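Local coordinates for protein exonuclease mut-7 homolog (Aedes aegypti, PDB 7JW2) that probably acts as a magnesium-dependent 3'-5' exoribonuclease that trims the 3' ends of Argonaute-bound microRNAs, this chain being its exonuclease domain, at residues Leu125-Arg130 with Asn148-Leu154; Met33-Ala37 with Asp188-Leu193. Residue numbers count along the deposited sequence, not the author numbering.

Interaction 1: residues Leu125-Arg130 with Asn148-Leu154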
ATOM      1  N   LEU A 125     -17.389   7.664  20.499  1.00 17.41           N
ATOM      2  CA  LEU A 125     -17.335   8.881  21.309  1.00 16.89           C
ATOM      3  C   LEU A 125     -18.646   9.152  22.028  1.00 21.48           C
ATOM      4  O   LEU A 125     -18.640   9.870  23.036  1.00 20.51           O
ATOM      5  CB  LEU A 125     -16.949  10.090  20.457  1.00 17.03           C
ATOM      6  CG  LEU A 125     -15.466  10.114  20.059  1.00 17.63           C
ATOM      7  CD1 LEU A 125     -15.218  11.201  19.037  1.00 19.71           C
ATOM      8  CD2 LEU A 125     -14.572  10.323  21.274  1.00 19.32           C
ATOM      9  N   GLN A 126     -19.762   8.596  21.543  1.00 21.21           N
ATOM     10  CA  GLN A 126     -21.009   8.724  22.294  1.00 21.78           C
ATOM     11  C   GLN A 126     -20.935   7.994  23.630  1.00 27.14           C
ATOM     12  O   GLN A 126     -21.543   8.439  24.610  1.00 26.87           O
ATOM     13  CB  GLN A 126     -22.181   8.201  21.464  1.00 22.81           C
ATOM     14  CG  GLN A 126     -23.546   8.618  22.006  1.00 27.35           C
ATOM     15  CD  GLN A 126     -24.662   8.356  21.022  1.00 31.83           C
ATOM     16  OE1 GLN A 126     -24.618   7.391  20.263  1.00 30.47           O
ATOM     17  NE2 GLN A 126     -25.682   9.213  21.037  1.00 38.26           N
ATOM     18  N   LEU A 127     -20.189   6.887  23.697  1.00 23.52           N
ATOM     19  CA  LEU A 127     -19.997   6.185  24.964  1.00 25.68           C
ATOM     20  C   LEU A 127     -19.101   6.977  25.904  1.00 27.19           C
ATOM     21  O   LEU A 127     -19.342   7.016  27.118  1.00 26.79           O
ATOM     22  CB  LEU A 127     -19.399   4.800  24.713  1.00 26.89           C
ATOM     23  CG  LEU A 127     -20.284   3.752  24.047  1.00 30.78           C
ATOM     24  CD1 LEU A 127     -19.497   2.469  23.814  1.00 32.37           C
ATOM     25  CD2 LEU A 127     -21.520   3.486  24.892  1.00 35.89           C
ATOM     26  N   LEU A 128     -18.048   7.598  25.369  1.00 22.36           N
ATOM     27  CA  LEU A 128     -17.203   8.457  26.185  1.00 21.08           C
ATOM     28  C   LEU A 128     -17.991   9.651  26.710  1.00 22.57           C
ATOM     29  O   LEU A 128     -17.853  10.029  27.877  1.00 23.02           O
ATOM     30  CB  LEU A 128     -15.991   8.914  25.373  1.00 20.72           C
ATOM     31  CG  LEU A 128     -15.013   9.894  26.022  1.00 20.07           C
ATOM     32  CD1 LEU A 128     -14.263   9.255  27.193  1.00 19.79           C
ATOM     33  CD2 LEU A 128     -14.031  10.434  24.982  1.00 19.56           C
ATOM     34  N   TRP A 129     -18.827  10.249  25.856  1.00 21.41           N
ATOM     35  CA  TRP A 129     -19.721  11.325  26.274  1.00 23.28           C
ATOM     36  C   TRP A 129     -20.570  10.906  27.465  1.00 23.87           C
ATOM     37  O   TRP A 129     -20.606  11.595  28.491  1.00 23.66           O
ATOM     38  CB  TRP A 129     -20.602  11.714  25.087  1.00 21.25           C
ATOM     39  CG  TRP A 129     -21.408  12.961  25.239  1.00 20.73           C
ATOM     40  CD1 TRP A 129     -21.575  13.722  26.365  1.00 25.78           C
ATOM     41  CD2 TRP A 129     -22.155  13.599  24.206  1.00 25.81           C
ATOM     42  NE1 TRP A 129     -22.393  14.798  26.088  1.00 24.91           N
ATOM     43  CE2 TRP A 129     -22.766  14.739  24.771  1.00 24.83           C
ATOM     44  CE3 TRP A 129     -22.376  13.309  22.858  1.00 22.87           C
ATOM     45  CZ2 TRP A 129     -23.574  15.595  24.025  1.00 25.57           C
ATOM     46  CZ3 TRP A 129     -23.184  14.160  22.119  1.00 25.91           C
ATOM     47  CH2 TRP A 129     -23.769  15.290  22.707  1.00 27.80           C
ATOM     48  N   ARG A 130     -21.244   9.761  27.353  1.00 24.45           N
ATOM     49  CA  ARG A 130     -22.111   9.301  28.433  1.00 29.44           C
ATOM     50  C   ARG A 130     -21.319   8.989  29.694  1.00 31.09           C
ATOM     51  O   ARG A 130     -21.823   9.178  30.809  1.00 31.52           O
ATOM     52  CB  ARG A 130     -22.905   8.075  27.976  1.00 29.95           C
ATOM     53  CG  ARG A 130     -24.049   8.411  27.023  1.00 31.89           C
ATOM     54  CD  ARG A 130     -24.536   7.197  26.247  1.00 37.31           C
ATOM     55  NE  ARG A 130     -24.300   5.947  26.961  1.00 45.66           N
ATOM     56  CZ  ARG A 130     -24.364   4.742  26.401  1.00 46.59           C
ATOM     57  NH1 ARG A 130     -24.663   4.621  25.113  1.00 42.90           N
ATOM     58  NH2 ARG A 130     -24.133   3.657  27.130  1.00 48.68           N
ATOM     59  N   ASN A 148     -29.286  17.323  23.035  1.00 43.17           N
ATOM     60  CA  ASN A 148     -29.444  16.031  22.382  1.00 40.09           C
ATOM     61  C   ASN A 148     -28.069  15.449  22.088  1.00 35.53           C
ATOM     62  O   ASN A 148     -27.134  16.178  21.749  1.00 36.04           O
ATOM     63  CB  ASN A 148     -30.242  16.180  21.088  1.00 40.21           C
ATOM     64  CG  ASN A 148     -31.707  16.448  21.340  1.00 47.42           C
ATOM     65  OD1 ASN A 148     -32.231  16.145  22.413  1.00 45.49           O
ATOM     66  ND2 ASN A 148     -32.380  17.017  20.346  1.00 45.72           N
ATOM     67  N   GLN A 149     -27.943  14.130  22.226  1.00 34.39           N
ATOM     68  CA  GLN A 149     -26.634  13.478  22.129  1.00 33.43           C
ATOM     69  C   GLN A 149     -26.349  13.063  20.684  1.00 31.75           C
ATOM     70  O   GLN A 149     -26.348  11.886  20.324  1.00 37.84           O
ATOM     71  CB  GLN A 149     -26.556  12.290  23.082  1.00 36.46           C
ATOM     72  CG  GLN A 149     -26.499  12.678  24.554  1.00 39.94           C
ATOM     73  CD  GLN A 149     -25.885  11.595  25.426  1.00 39.33           C
ATOM     74  OE1 GLN A 149     -25.258  11.888  26.446  1.00 41.20           O
ATOM     75  NE2 GLN A 149     -26.057  10.337  25.025  1.00 43.58           N
ATOM     76  N   ASN A 150     -26.098  14.069  19.850  1.00 28.06           N
ATOM     77  CA  ASN A 150     -25.671  13.877  18.469  1.00 25.65           C
ATOM     78  C   ASN A 150     -24.319  14.549  18.251  1.00 23.71           C
ATOM     79  O   ASN A 150     -23.823  15.285  19.107  1.00 22.35           O
ATOM     80  CB  ASN A 150     -26.718  14.418  17.482  1.00 27.45           C
ATOM     81  CG  ASN A 150     -27.090  15.867  17.746  1.00 27.56           C
ATOM     82  OD1 ASN A 150     -26.228  16.745  17.835  1.00 28.22           O
ATOM     83  ND2 ASN A 150     -28.388  16.123  17.873  1.00 35.75           N
ATOM     84  N   LEU A 151     -23.717  14.289  17.084  1.00 22.12           N
ATOM     85  CA  LEU A 151     -22.363  14.779  16.842  1.00 20.84           C
ATOM     86  C   LEU A 151     -22.327  16.301  16.742  1.00 21.00           C
ATOM     87  O   LEU A 151     -21.380  16.936  17.225  1.00 19.99           O
ATOM     88  CB  LEU A 151     -21.775  14.134  15.580  1.00 19.19           C
ATOM     89  CG  LEU A 151     -20.385  14.629  15.178  1.00 20.53           C
ATOM     90  CD1 LEU A 151     -19.363  14.303  16.265  1.00 19.38           C
ATOM     91  CD2 LEU A 151     -19.947  14.040  13.834  1.00 23.17           C
ATOM     92  N   ALA A 152     -23.349  16.911  16.138  1.00 21.71           N
ATOM     93  CA  ALA A 152     -23.346  18.363  16.009  1.00 21.16           C
ATOM     94  C   ALA A 152     -23.299  19.037  17.374  1.00 19.95           C
ATOM     95  O   ALA A 152     -22.599  20.039  17.557  1.00 22.15           O
ATOM     96  CB  ALA A 152     -24.579  18.825  15.233  1.00 22.33           C
ATOM     97  N   ASN A 153     -24.026  18.497  18.345  1.00 21.18           N
ATOM     98  CA  ASN A 153     -24.012  19.095  19.676  1.00 20.69           C
ATOM     99  C   ASN A 153     -22.687  18.837  20.388  1.00 22.53           C
ATOM    100  O   ASN A 153     -22.204  19.695  21.137  1.00 22.57           O
ATOM    101  CB  ASN A 153     -25.185  18.570  20.497  1.00 21.69           C
ATOM    102  CG  ASN A 153     -26.509  19.155  20.040  1.00 28.43           C
ATOM    103  OD1 ASN A 153     -26.533  20.145  19.310  1.00 31.67           O
ATOM    104  ND2 ASN A 153     -27.607  18.544  20.459  1.00 33.53           N
ATOM    105  N   LEU A 154     -22.081  17.666  20.170  1.00 21.39           N
ATOM    106  CA  LEU A 154     -20.778  17.398  20.771  1.00 20.04           C
ATOM    107  C   LEU A 154     -19.709  18.331  20.214  1.00 20.13           C
ATOM    108  O   LEU A 154     -18.800  18.753  20.937  1.00 17.62           O
ATOM    109  CB  LEU A 154     -20.391  15.935  20.546  1.00 18.88           C
ATOM    110  CG  LEU A 154     -19.181  15.453  21.335  1.00 18.87           C
ATOM    111  CD1 LEU A 154     -19.297  15.853  22.816  1.00 21.91           C
ATOM    112  CD2 LEU A 154     -19.038  13.941  21.169  1.00 19.16           C
TER

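Interaction 2: residues Met33-Ala37 with Asp188-Leu193. Unlike the reference sequence in segment 33-37: Ala37 (reference Asp).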
ATOM      1  N   MET A  33      -3.465   6.760  16.095  1.00 16.22           N
ATOM      2  CA  MET A  33      -4.828   7.233  16.300  1.00 17.61           C
ATOM      3  C   MET A  33      -5.390   7.706  14.966  1.00 18.06           C
ATOM      4  O   MET A  33      -4.755   8.519  14.284  1.00 17.89           O
ATOM      5  CB  MET A  33      -4.885   8.363  17.336  1.00 19.70           C
ATOM      6  CG  MET A  33      -6.302   8.842  17.595  1.00 19.97           C
ATOM      7  SD  MET A  33      -6.521   9.934  19.012  1.00 28.77           S
ATOM      8  CE  MET A  33      -5.328  11.172  18.613  1.00 29.65           C
ATOM      9  N   ILE A  34      -6.581   7.200  14.614  1.00 15.28           N
ATOM     10  CA  ILE A  34      -7.275   7.509  13.365  1.00 16.49           C
ATOM     11  C   ILE A  34      -8.739   7.729  13.709  1.00 17.04           C
ATOM     12  O   ILE A  34      -9.291   7.071  14.592  1.00 21.77           O
ATOM     13  CB  ILE A  34      -7.163   6.367  12.323  1.00 15.76           C
ATOM     14  CG1 ILE A  34      -5.709   5.995  12.101  1.00 19.14           C
ATOM     15  CG2 ILE A  34      -7.826   6.741  10.975  1.00 20.71           C
ATOM     16  CD1 ILE A  34      -4.993   6.970  11.313  1.00 25.43           C
ATOM     17  N   ALA A  35      -9.385   8.641  12.998  1.00 14.49           N
ATOM     18  CA  ALA A  35     -10.825   8.799  13.114  1.00 13.52           C
ATOM     19  C   ALA A  35     -11.474   8.350  11.815  1.00 13.06           C
ATOM     20  O   ALA A  35     -10.878   8.472  10.746  1.00 15.26           O
ATOM     21  CB  ALA A  35     -11.193  10.250  13.430  1.00 15.09           C
ATOM     22  N   PHE A  36     -12.685   7.809  11.903  1.00 12.28           N
ATOM     23  CA  PHE A  36     -13.355   7.388  10.673  1.00 12.40           C
ATOM     24  C   PHE A  36     -14.824   7.770  10.681  1.00 14.25           C
ATOM     25  O   PHE A  36     -15.469   7.908  11.732  1.00 14.18           O
ATOM     26  CB  PHE A  36     -13.183   5.877  10.386  1.00 14.88           C
ATOM     27  CG  PHE A  36     -13.955   4.957  11.292  1.00 14.31           C
ATOM     28  CD1 PHE A  36     -15.248   4.558  10.994  1.00 18.34           C
ATOM     29  CD2 PHE A  36     -13.341   4.423  12.408  1.00 17.39           C
ATOM     30  CE1 PHE A  36     -15.935   3.680  11.836  1.00 18.71           C
ATOM     31  CE2 PHE A  36     -14.005   3.538  13.246  1.00 20.09           C
ATOM     32  CZ  PHE A  36     -15.303   3.164  12.963  1.00 19.47           C
ATOM     33  N   ALA A  37     -15.337   7.933   9.463  1.00 13.54           N
ATOM     34  CA  ALA A  37     -16.731   8.228   9.165  1.00 12.08           C
ATOM     35  C   ALA A  37     -17.000   7.746   7.747  1.00 12.92           C
ATOM     36  O   ALA A  37     -16.085   7.315   7.036  1.00 13.92           O
ATOM     37  CB  ALA A  37     -17.031   9.723   9.315  1.00 15.62           C
ATOM     38  N   ASP A 188     -16.144  15.693   8.892  1.00 16.35           N
ATOM     39  CA  ASP A 188     -16.930  14.832   9.767  1.00 16.18           C
ATOM     40  C   ASP A 188     -16.050  13.767  10.411  1.00 16.38           C
ATOM     41  O   ASP A 188     -16.337  13.323  11.526  1.00 18.46           O
ATOM     42  CB  ASP A 188     -18.113  14.208   9.018  1.00 19.20           C
ATOM     43  CG  ASP A 188     -19.430  14.375   9.783  1.00 18.08           C
ATOM     44  OD1 ASP A 188     -19.788  15.528  10.127  1.00 20.94           O
ATOM     45  OD2 ASP A 188     -20.091  13.351  10.062  1.00 21.23           O
ATOM     46  N   ALA A 189     -14.970  13.369   9.736  1.00 15.25           N
ATOM     47  CA  ALA A 189     -13.990  12.496  10.373  1.00 14.65           C
ATOM     48  C   ALA A 189     -13.027  13.290  11.258  1.00 15.08           C
ATOM     49  O   ALA A 189     -12.787  12.911  12.413  1.00 15.27           O
ATOM     50  CB  ALA A 189     -13.235  11.696   9.307  1.00 15.39           C
ATOM     51  N   PHE A 190     -12.471  14.398  10.748  1.00 14.97           N
ATOM     52  CA  PHE A 190     -11.426  15.109  11.490  1.00 16.70           C
ATOM     53  C   PHE A 190     -11.930  15.652  12.829  1.00 16.13           C
ATOM     54  O   PHE A 190     -11.181  15.666  13.820  1.00 15.67           O
ATOM     55  CB  PHE A 190     -10.846  16.252  10.655  1.00 17.05           C
ATOM     56  CG  PHE A 190      -9.624  16.899  11.270  1.00 18.28           C
ATOM     57  CD1 PHE A 190      -9.746  18.032  12.062  1.00 20.61           C
ATOM     58  CD2 PHE A 190      -8.362  16.373  11.046  1.00 20.33           C
ATOM     59  CE1 PHE A 190      -8.626  18.627  12.627  1.00 22.46           C
ATOM     60  CE2 PHE A 190      -7.231  16.959  11.601  1.00 21.83           C
ATOM     61  CZ  PHE A 190      -7.369  18.096  12.397  1.00 20.22           C
ATOM     62  N   CYS A 191     -13.182  16.103  12.892  1.00 15.49           N
ATOM     63  CA  CYS A 191     -13.654  16.723  14.132  1.00 15.91           C
ATOM     64  C   CYS A 191     -13.694  15.724  15.284  1.00 15.30           C
ATOM     65  O   CYS A 191     -13.698  16.133  16.456  1.00 15.83           O
ATOM     66  CB  CYS A 191     -15.026  17.380  13.915  1.00 18.16           C
ATOM     67  SG  CYS A 191     -16.452  16.250  13.833  1.00 17.78           S
ATOM     68  N   LEU A 192     -13.725  14.421  14.982  1.00 14.79           N
ATOM     69  CA  LEU A 192     -13.691  13.425  16.045  1.00 16.60           C
ATOM     70  C   LEU A 192     -12.367  13.480  16.793  1.00 15.42           C
ATOM     71  O   LEU A 192     -12.339  13.311  18.023  1.00 14.46           O
ATOM     72  CB  LEU A 192     -13.924  12.028  15.461  1.00 15.55           C
ATOM     73  CG  LEU A 192     -15.189  11.883  14.609  1.00 14.60           C
ATOM     74  CD1 LEU A 192     -15.250  10.461  14.060  1.00 16.20           C
ATOM     75  CD2 LEU A 192     -16.439  12.234  15.409  1.00 18.61           C
ATOM     76  N   LEU A 193     -11.268  13.752  16.077  1.00 15.01           N
ATOM     77  CA  LEU A 193      -9.974  13.912  16.746  1.00 16.02           C
ATOM     78  C   LEU A 193      -9.996  15.118  17.668  1.00 17.11           C
ATOM     79  O   LEU A 193      -9.517  15.047  18.810  1.00 17.53           O
ATOM     80  CB  LEU A 193      -8.846  14.068  15.729  1.00 16.33           C
ATOM     81  CG  LEU A 193      -8.595  12.893  14.775  1.00 15.93           C
ATOM     82  CD1 LEU A 193      -7.849  13.381  13.560  1.00 18.91           C
ATOM     83  CD2 LEU A 193      -7.783  11.797  15.475  1.00 18.35           C
TER

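Interaction 1: residues Leu125-Arg130 with Asn148-Leu154
In the RNase H-like exonuclease domain, helix 125-132 packs against the turn that leads into helix 151-159, and its main tool is a tryptophan clamped on both faces. Leu125 touches Leu154 at the buried end (Leu125 CB to Leu154 CD2, 4.4 Å). One residue on, the extended side chain of Gln126 brings NE2 to 2.8 Å from the backbone Gln149 O. Trp129 contributes more than half of the area that 125-130 buries against 148-154. Its six-membered ring receives CH-pi contacts from Gln149 CG, 4.1 Å from the centroid, and, over the opposite face, from Leu154 CD1 at 4.0 Å; Asn150 O and Asn153 CB lie at the ring edge. Phe140 also meets this indole, planes steeply inclined. At the exposed side, the aliphatic part of Arg130 lies near the side chain of Gln149. The turn facing Trp129 braces itself: Asn153 ND2 donates to Asn148 O (2.7 Å), while Asn150, the N-cap of the second helix, accepts from Asn153 N through OD1 at 2.9 Å.

Interaction 2: residues Met33-Ala37 with Asp188-Leu193
Strand 33-40 meets helix 179-205 at very close range: the axes of the two short segments approach to 6.7 Å, at 141° between their N-to-C directions. Alanines on both sides allow this. The methyl group of Ala35 is the central bump, filling a hollow lined by Ala189 O (3.3 Å from Ala35 CB), Leu192 CB (3.8 Å) and Leu193 CG (3.9 Å). At one end the longer Met33 reaches down beside Leu193, with Met33 CG 3.9 Å from Leu193 CD2. At the other, Ala37 and Ala189 meet CB to CB at 4.3 Å, and between these points Leu192 CD1 lies alongside the strand, 3.5 Å from Phe36 O. Ile34 and Phe36 point away from the helix, Phe36 packing edge-to-face on Phe84. Ala37 stands where the reference sequence has aspartate, so this face lacks a carboxylate beside Asp188. A central strand and late helix each bringing an acidic position to one cleft is typical of the metal-binding site of DEDD-family 3'-5' exonucleases; Asp188 is probably one of its acidic residues.

Interaction 2 lies in the core, its centre about 4 Å from that of the chain, whereas interaction 1, about 13 Å out, runs from buried leucines to the exposed Arg130. Their chemistry follows: alanines, flanked by Met33, Leu192 and Leu193, let a helix sit close on the central sheet in interaction 2, while interaction 1 combines a tryptophan ring held between Gln149 and Leu154 with an N-capped helix start. They share no segment yet join directly. Leu151 CD1 touches Leu192 CD2 at 3.7 Å, and Leu125 CD1 lies 3.7 Å from Leu192 O, so helix 179-205 packs on the sheet and on both helices of interaction 1. Interaction 1 is nested inside the loop closed by interaction 2.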